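PDB 3R1W: carbonic anhydrase from Unidentified, which probably catalyses the reversible hydration of carbon dioxide to bicarbonate, as a trimeric left-handed beta-helix enzyme of the gamma-carbonic anhydrase type. Local coordinates for residues D42-V46 against I61-V67; G114-M120 against V131-V137. All blocks are in the same frame, centred on the assembly; numbering follows the deposited sequence.

Contact 1. Residues D42-V46 against I61-V67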
ATOM      1  N   ASP B  42       4.795 -24.109   8.110  1.00  9.18           N
ATOM      2  CA  ASP B  42       5.565 -24.643   6.994  1.00 10.42           C
ATOM      3  C   ASP B  42       5.044 -24.118   5.656  1.00  8.39           C
ATOM      4  O   ASP B  42       3.836 -23.997   5.446  1.00  7.80           O
ATOM      5  CB  ASP B  42       5.511 -26.176   6.981  1.00 14.65           C
ATOM      6  CG  ASP B  42       6.164 -26.808   8.200  1.00 15.39           C
ATOM      7  OD1 ASP B  42       6.851 -26.094   8.965  1.00 11.67           O
ATOM      8  OD2 ASP B  42       5.991 -28.038   8.386  1.00 14.04           O
ATOM      9  N   ASP B  43       5.967 -23.806   4.756  1.00  9.94           N
ATOM     10  CA  ASP B  43       5.624 -23.452   3.379  1.00 11.90           C
ATOM     11  C   ASP B  43       4.919 -22.104   3.219  1.00 10.30           C
ATOM     12  O   ASP B  43       4.361 -21.828   2.155  1.00  9.88           O
ATOM     13  CB  ASP B  43       4.792 -24.566   2.705  1.00 11.14           C
ATOM     14  CG  ASP B  43       5.619 -25.801   2.371  1.00 12.88           C
ATOM     15  OD1 ASP B  43       6.776 -25.651   1.920  1.00 10.39           O
ATOM     16  OD2 ASP B  43       5.110 -26.931   2.560  1.00 13.05           O
ATOM     17  N   CYS B  44       4.935 -21.272   4.264  1.00  7.33           N
ATOM     18  CA  CYS B  44       4.391 -19.928   4.144  1.00  7.60           C
ATOM     19  C   CYS B  44       5.326 -19.095   3.290  1.00  6.24           C
ATOM     20  O   CYS B  44       6.483 -19.450   3.088  1.00  8.37           O
ATOM     21  CB  CYS B  44       4.237 -19.263   5.504  1.00 11.80           C
ATOM     22  SG  CYS B  44       2.762 -19.756   6.393  1.00 12.68           S
ATOM     23  N   SER B  45       4.802 -17.994   2.771  1.00  4.26           N
ATOM     24  CA  SER B  45       5.601 -17.121   1.925  1.00  5.76           C
ATOM     25  C   SER B  45       5.208 -15.683   2.185  1.00  8.23           C
ATOM     26  O   SER B  45       4.030 -15.356   2.257  1.00  7.60           O
ATOM     27  CB  SER B  45       5.397 -17.468   0.451  1.00  8.61           C
ATOM     28  OG  SER B  45       4.041 -17.390   0.058  1.00  7.54           O
ATOM     29  N   VAL B  46       6.212 -14.832   2.341  1.00  6.05           N
ATOM     30  CA  VAL B  46       5.980 -13.424   2.590  1.00  5.56           C
ATOM     31  C   VAL B  46       6.734 -12.665   1.519  1.00  3.62           C
ATOM     32  O   VAL B  46       7.945 -12.800   1.384  1.00  6.24           O
ATOM     33  CB  VAL B  46       6.455 -13.004   3.983  1.00  6.30           C
ATOM     34  CG1 VAL B  46       6.142 -11.528   4.209  1.00  7.43           C
ATOM     35  CG2 VAL B  46       5.771 -13.860   5.061  1.00  7.17           C
ATOM     36  N   ILE B  61       0.303 -17.599  12.045  1.00 10.05           N
ATOM     37  CA  ILE B  61      -0.105 -17.941  10.686  1.00  8.87           C
ATOM     38  C   ILE B  61       0.168 -19.417  10.430  1.00 10.29           C
ATOM     39  O   ILE B  61       1.237 -19.929  10.768  1.00 12.48           O
ATOM     40  CB  ILE B  61       0.630 -17.060   9.646  1.00  8.75           C
ATOM     41  CG1 ILE B  61       0.363 -15.575   9.946  1.00  9.13           C
ATOM     42  CG2 ILE B  61       0.215 -17.434   8.224  1.00 10.38           C
ATOM     43  CD1 ILE B  61       1.044 -14.590   9.000  1.00 11.48           C
ATOM     44  N   GLY B  62      -0.798 -20.106   9.832  1.00  9.50           N
ATOM     45  CA  GLY B  62      -0.663 -21.536   9.603  1.00 11.54           C
ATOM     46  C   GLY B  62       0.231 -21.902   8.434  1.00 15.10           C
ATOM     47  O   GLY B  62       1.118 -21.143   8.058  1.00 15.92           O
ATOM     48  N   ALA B  63      -0.019 -23.072   7.848  1.00 11.93           N
ATOM     49  CA  ALA B  63       0.819 -23.607   6.775  1.00  9.86           C
ATOM     50  C   ALA B  63       0.327 -23.251   5.375  1.00  6.77           C
ATOM     51  O   ALA B  63      -0.872 -23.116   5.148  1.00 11.70           O
ATOM     52  CB  ALA B  63       0.922 -25.136   6.912  1.00 11.37           C
ATOM     53  N   ARG B  64       1.274 -23.109   4.446  1.00  8.54           N
ATOM     54  CA  ARG B  64       0.981 -22.873   3.030  1.00  8.41           C
ATOM     55  C   ARG B  64       0.176 -21.590   2.807  1.00  8.42           C
ATOM     56  O   ARG B  64      -0.673 -21.515   1.922  1.00  9.16           O
ATOM     57  CB  ARG B  64       0.268 -24.083   2.400  1.00  7.47           C
ATOM     58  CG  ARG B  64       1.094 -25.372   2.418  1.00 11.46           C
ATOM     59  CD  ARG B  64       0.283 -26.534   1.870  1.00  9.01           C
ATOM     60  NE  ARG B  64      -0.963 -26.679   2.608  1.00 12.01           N
ATOM     61  CZ  ARG B  64      -1.196 -27.628   3.509  1.00 20.49           C
ATOM     62  NH1 ARG B  64      -0.268 -28.544   3.771  1.00 19.61           N
ATOM     63  NH2 ARG B  64      -2.366 -27.667   4.138  1.00 18.76           N
ATOM     64  N   THR B  65       0.464 -20.574   3.608  1.00  8.09           N
ATOM     65  CA  THR B  65      -0.246 -19.306   3.497  1.00  5.84           C
ATOM     66  C   THR B  65       0.682 -18.248   2.922  1.00  8.56           C
ATOM     67  O   THR B  65       1.870 -18.221   3.247  1.00  8.75           O
ATOM     68  CB  THR B  65      -0.819 -18.896   4.864  1.00  8.78           C
ATOM     69  OG1 THR B  65      -1.986 -19.687   5.125  1.00  8.00           O
ATOM     70  CG2 THR B  65      -1.190 -17.418   4.894  1.00  6.34           C
ATOM     71  N   SER B  66       0.156 -17.423   2.021  1.00  5.16           N
ATOM     72  CA  SER B  66       0.960 -16.365   1.426  1.00  6.36           C
ATOM     73  C   SER B  66       0.510 -15.015   1.953  1.00  7.99           C
ATOM     74  O   SER B  66      -0.679 -14.793   2.193  1.00  8.37           O
ATOM     75  CB  SER B  66       0.903 -16.396  -0.107  1.00  9.18           C
ATOM     76  OG  SER B  66      -0.399 -16.142  -0.600  1.00  6.38           O
ATOM     77  N   VAL B  67       1.480 -14.138   2.159  1.00  5.74           N
ATOM     78  CA  VAL B  67       1.237 -12.756   2.537  1.00  5.20           C
ATOM     79  C   VAL B  67       1.855 -11.928   1.420  1.00  7.65           C
ATOM     80  O   VAL B  67       3.064 -11.760   1.374  1.00  6.00           O
ATOM     81  CB  VAL B  67       1.924 -12.416   3.871  1.00  8.50           C
ATOM     82  CG1 VAL B  67       1.678 -10.950   4.246  1.00  6.73           C
ATOM     83  CG2 VAL B  67       1.423 -13.351   4.972  1.00  8.45           C
TER
HETATM   84  O   HOH W   1       2.788 -28.059   3.496  1.00 12.97           O
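Asp43 and Arg64 occupy matching corners of two successive coils, and their side chains run together before parting: Asp43 CB lies 3.8 Å from Arg64 CG. A water spans their charged ends, donating to Asp43 OD2 at 2.7 Å and accepting from Arg64 NH1; the arginine chain bends at chi3 (-56°) and its NE forms a salt bridge with Asp93, while Asp43 OD1 pairs with Lys179 and Arg25. Ser45 and Ser66, a parallel bridge pair, stand on the same face. Ser45 OG, set between the backbone N and the carbonyl carbon (chi1 57°), packs beside Ser66 CB at 3.3 Å while hydrogen-bonding to Trp47 NE1. Val46 and Val67, the next bridge pair, sit on the other face, with Val46 CG2 4.3 Å from Val67 CB. The backbone is joined by Arg64 N to Asp42 O, Ser45 N to Thr65 O and Val67 N to Ser45 O, the last at 2.8 Å and nearly straight. Strands 45-46 and 66-67 are thus parallel neighbours in one wall of the left-handed beta-helix, between strands 27-28 and 94-96, with helix 162-184 packed over the serine face and Leu40 of strand 38-40 meeting Val46 and Ile61 inside.

Contact 2. Residues G114-M120 against V131-V137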
ATOM      1  N   GLY B 114      -8.881 -11.028  -1.142  1.00 10.57           N
ATOM      2  CA  GLY B 114      -8.566 -10.293  -2.358  1.00 10.68           C
ATOM      3  C   GLY B 114      -7.575  -9.169  -2.154  1.00  7.43           C
ATOM      4  O   GLY B 114      -7.446  -8.617  -1.056  1.00  7.36           O
ATOM      5  N   MET B 115      -6.873  -8.807  -3.220  1.00  7.55           N
ATOM      6  CA  MET B 115      -5.922  -7.708  -3.117  1.00  9.53           C
ATOM      7  C   MET B 115      -6.630  -6.425  -2.686  1.00 12.56           C
ATOM      8  O   MET B 115      -7.761  -6.153  -3.090  1.00  8.36           O
ATOM      9  CB  MET B 115      -5.163  -7.503  -4.434  1.00 11.30           C
ATOM     10  CG  MET B 115      -6.046  -7.423  -5.650  1.00 10.73           C
ATOM     11  SD  MET B 115      -5.104  -7.465  -7.206  1.00 10.21           S
ATOM     12  CE  MET B 115      -6.511  -7.393  -8.319  1.00 14.92           C
ATOM     13  N   LYS B 116      -5.963  -5.661  -1.830  1.00  8.41           N
ATOM     14  CA  LYS B 116      -6.442  -4.352  -1.426  1.00  6.28           C
ATOM     15  C   LYS B 116      -7.650  -4.430  -0.494  1.00  8.50           C
ATOM     16  O   LYS B 116      -8.279  -3.409  -0.210  1.00 11.25           O
ATOM     17  CB  LYS B 116      -6.805  -3.546  -2.674  1.00 15.52           C
ATOM     18  CG  LYS B 116      -6.850  -2.065  -2.475  1.00 26.77           C
ATOM     19  CD  LYS B 116      -5.460  -1.514  -2.478  1.00 25.98           C
ATOM     20  CE  LYS B 116      -5.285  -0.457  -3.560  1.00 27.18           C
ATOM     21  NZ  LYS B 116      -3.967   0.208  -3.372  1.00 18.41           N
ATOM     22  N   SER B 117      -7.984  -5.628  -0.021  1.00  4.94           N
ATOM     23  CA  SER B 117      -9.071  -5.744   0.941  1.00  6.47           C
ATOM     24  C   SER B 117      -8.559  -5.424   2.341  1.00 10.16           C
ATOM     25  O   SER B 117      -7.349  -5.392   2.582  1.00  8.34           O
ATOM     26  CB  SER B 117      -9.738  -7.119   0.882  1.00 14.36           C
ATOM     27  OG  SER B 117      -8.867  -8.143   1.303  1.00 15.14           O
ATOM     28  N   MET B 118      -9.488  -5.176   3.255  1.00  5.42           N
ATOM     29  CA  MET B 118      -9.142  -4.785   4.614  1.00  6.68           C
ATOM     30  C   MET B 118     -10.035  -5.550   5.582  1.00  7.44           C
ATOM     31  O   MET B 118     -11.255  -5.552   5.432  1.00 10.48           O
ATOM     32  CB  MET B 118      -9.322  -3.270   4.787  1.00  5.28           C
ATOM     33  CG  MET B 118      -9.085  -2.784   6.203  1.00  8.73           C
ATOM     34  SD  MET B 118      -8.809  -1.001   6.296  1.00 12.91           S
ATOM     35  CE  MET B 118      -7.189  -0.849   5.603  1.00 70.72           C
ATOM     36  N   ILE B 119      -9.419  -6.236   6.542  1.00  4.43           N
ATOM     37  CA  ILE B 119     -10.167  -6.995   7.547  1.00  6.79           C
ATOM     38  C   ILE B 119      -9.801  -6.430   8.909  1.00  8.60           C
ATOM     39  O   ILE B 119      -8.630  -6.424   9.281  1.00  9.69           O
ATOM     40  CB  ILE B 119      -9.781  -8.482   7.546  1.00  7.57           C
ATOM     41  CG1 ILE B 119      -9.624  -9.015   6.119  1.00 17.99           C
ATOM     42  CG2 ILE B 119     -10.795  -9.305   8.345  1.00 12.65           C
ATOM     43  CD1 ILE B 119     -10.871  -8.949   5.293  1.00 20.25           C
ATOM     44  N   MET B 120     -10.807  -6.007   9.668  1.00  7.59           N
ATOM     45  CA  MET B 120     -10.578  -5.183  10.858  1.00  8.46           C
ATOM     46  C   MET B 120     -10.740  -5.915  12.202  1.00 10.11           C
ATOM     47  O   MET B 120     -11.098  -7.089  12.245  1.00 10.06           O
ATOM     48  CB  MET B 120     -11.468  -3.943  10.781  1.00  9.62           C
ATOM     49  CG  MET B 120     -11.266  -3.176   9.464  1.00  8.66           C
ATOM     50  SD  MET B 120     -12.347  -1.752   9.258  1.00 16.31           S
ATOM     51  CE  MET B 120     -11.730  -0.669  10.538  1.00 17.78           C
ATOM     52  N   VAL B 131     -13.043 -13.331   0.058  1.00  9.64           N
ATOM     53  CA  VAL B 131     -13.215 -11.897   0.277  1.00 10.86           C
ATOM     54  C   VAL B 131     -12.751 -11.201  -0.993  1.00 11.29           C
ATOM     55  O   VAL B 131     -11.576 -11.281  -1.369  1.00  9.40           O
ATOM     56  CB  VAL B 131     -12.412 -11.385   1.501  1.00  8.26           C
ATOM     57  CG1 VAL B 131     -12.589  -9.861   1.675  1.00  7.79           C
ATOM     58  CG2 VAL B 131     -12.844 -12.120   2.767  1.00  8.76           C
ATOM     59  N   ALA B 132     -13.690 -10.556  -1.675  1.00  8.44           N
ATOM     60  CA  ALA B 132     -13.409  -9.949  -2.976  1.00  8.43           C
ATOM     61  C   ALA B 132     -12.387  -8.845  -2.835  1.00  7.45           C
ATOM     62  O   ALA B 132     -12.296  -8.200  -1.782  1.00  9.74           O
ATOM     63  CB  ALA B 132     -14.687  -9.404  -3.596  1.00 14.60           C
ATOM     64  N   ALA B 133     -11.629  -8.620  -3.903  1.00  6.12           N
ATOM     65  CA  ALA B 133     -10.655  -7.536  -3.930  1.00  7.85           C
ATOM     66  C   ALA B 133     -11.300  -6.215  -3.515  1.00 10.82           C
ATOM     67  O   ALA B 133     -12.400  -5.890  -3.952  1.00 12.36           O
ATOM     68  CB  ALA B 133     -10.044  -7.417  -5.327  1.00  9.54           C
ATOM     69  N   GLY B 134     -10.610  -5.454  -2.671  1.00  6.10           N
ATOM     70  CA  GLY B 134     -11.075  -4.133  -2.286  1.00  5.33           C
ATOM     71  C   GLY B 134     -12.150  -4.092  -1.211  1.00 10.28           C
ATOM     72  O   GLY B 134     -12.629  -3.011  -0.856  1.00 11.86           O
ATOM     73  N   ALA B 135     -12.507  -5.250  -0.666  1.00  7.21           N
ATOM     74  CA  ALA B 135     -13.561  -5.303   0.348  1.00 10.43           C
ATOM     75  C   ALA B 135     -13.079  -4.772   1.689  1.00 13.58           C
ATOM     76  O   ALA B 135     -11.892  -4.830   2.000  1.00  9.61           O
ATOM     77  CB  ALA B 135     -14.078  -6.720   0.511  1.00 10.03           C
ATOM     78  N   THR B 136     -14.008  -4.252   2.486  1.00 11.06           N
ATOM     79  CA  THR B 136     -13.694  -3.944   3.876  1.00  9.99           C
ATOM     80  C   THR B 136     -14.613  -4.728   4.800  1.00 11.19           C
ATOM     81  O   THR B 136     -15.829  -4.510   4.820  1.00 11.53           O
ATOM     82  CB  THR B 136     -13.840  -2.454   4.198  1.00  9.82           C
ATOM     83  OG1 THR B 136     -12.947  -1.690   3.381  1.00 14.43           O
ATOM     84  CG2 THR B 136     -13.518  -2.208   5.664  1.00 13.65           C
ATOM     85  N   VAL B 137     -14.021  -5.641   5.562  1.00  9.72           N
ATOM     86  CA  VAL B 137     -14.762  -6.437   6.532  1.00  8.74           C
ATOM     87  C   VAL B 137     -14.727  -5.706   7.861  1.00 12.62           C
ATOM     88  O   VAL B 137     -13.671  -5.575   8.477  1.00  9.85           O
ATOM     89  CB  VAL B 137     -14.152  -7.846   6.674  1.00 10.56           C
ATOM     90  CG1 VAL B 137     -14.917  -8.686   7.695  1.00 11.27           C
ATOM     91  CG2 VAL B 137     -14.132  -8.546   5.313  1.00 12.61           C
TER
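Val137 and Ile119, the residues with the most surface covered here along with Val131, show how like side chains stack on successive coils. The two lie side by side and point the same way, and Ile119 CD1 presses on Val137 CG2 at 3.3 Å, tighter than usual for two carbons. Bending at chi2 (-62°) turns that methyl toward the neighbouring coil, where it also lies 4.1 Å from Val131 CG1. Leu143 of strand 142-143 packs against both valines. Val137 is gripped through its backbone as well: its N donates to Met118 O at 2.8 Å, and its O accepts from Met120 N. The side chain of Met120 crosses that of Thr136 at a slant, its SD 3.8 Å from Thr136 CG2.

Such stacking of aliphatic residues inside, with parallel bridges (Met118 with Thr136, Ile119 with Val137) between coils, is characteristic of the left-handed beta-helix built from hexapeptide repeats. At the corner, type II turns 114-117 and 132-135 lie one above the other, linked by Gly134 N to Met115 O. Ser117 OG donates in the carbonyl plane to Gly114 O at 2.8 Å, and Ser117 N uses the same oxygen. Replacing Ser117 by an alanine would probably leave Gly114 O with one grip fewer and the turn less firmly fixed. Gly114 approaches Ala133 with CA atoms 3.8 Å apart, leaving no space for a CB within 3 Å of Val131, Ala132 and Ala133 backbone atoms. Outside, Met115 and Ala133 pack on Met118 and Met120 of the second subunit, respectively, and Lys116 NZ donates to its Gln99 O.

From the N terminus the chain winds one coil after another, and each contact marks where a coil of the beta-helix returns to lie beside its predecessor. Contact 1 closes the circuit that leaves strand 45-46, passes through strands 51-54 and 58-61, and arrives at strand 66-67. Contact 2 closes a later circuit, from strand 118-119 through strands 124-125 and 130-131 to strand 136-137. The two are in series, neither nested nor crossed, with centres about 19 Å apart on opposite sides of the chain's centre. They also belong to different sheets: contact 1 joins rungs of the wall facing helix 162-184, contact 2 those of a wall that meets the other subunits.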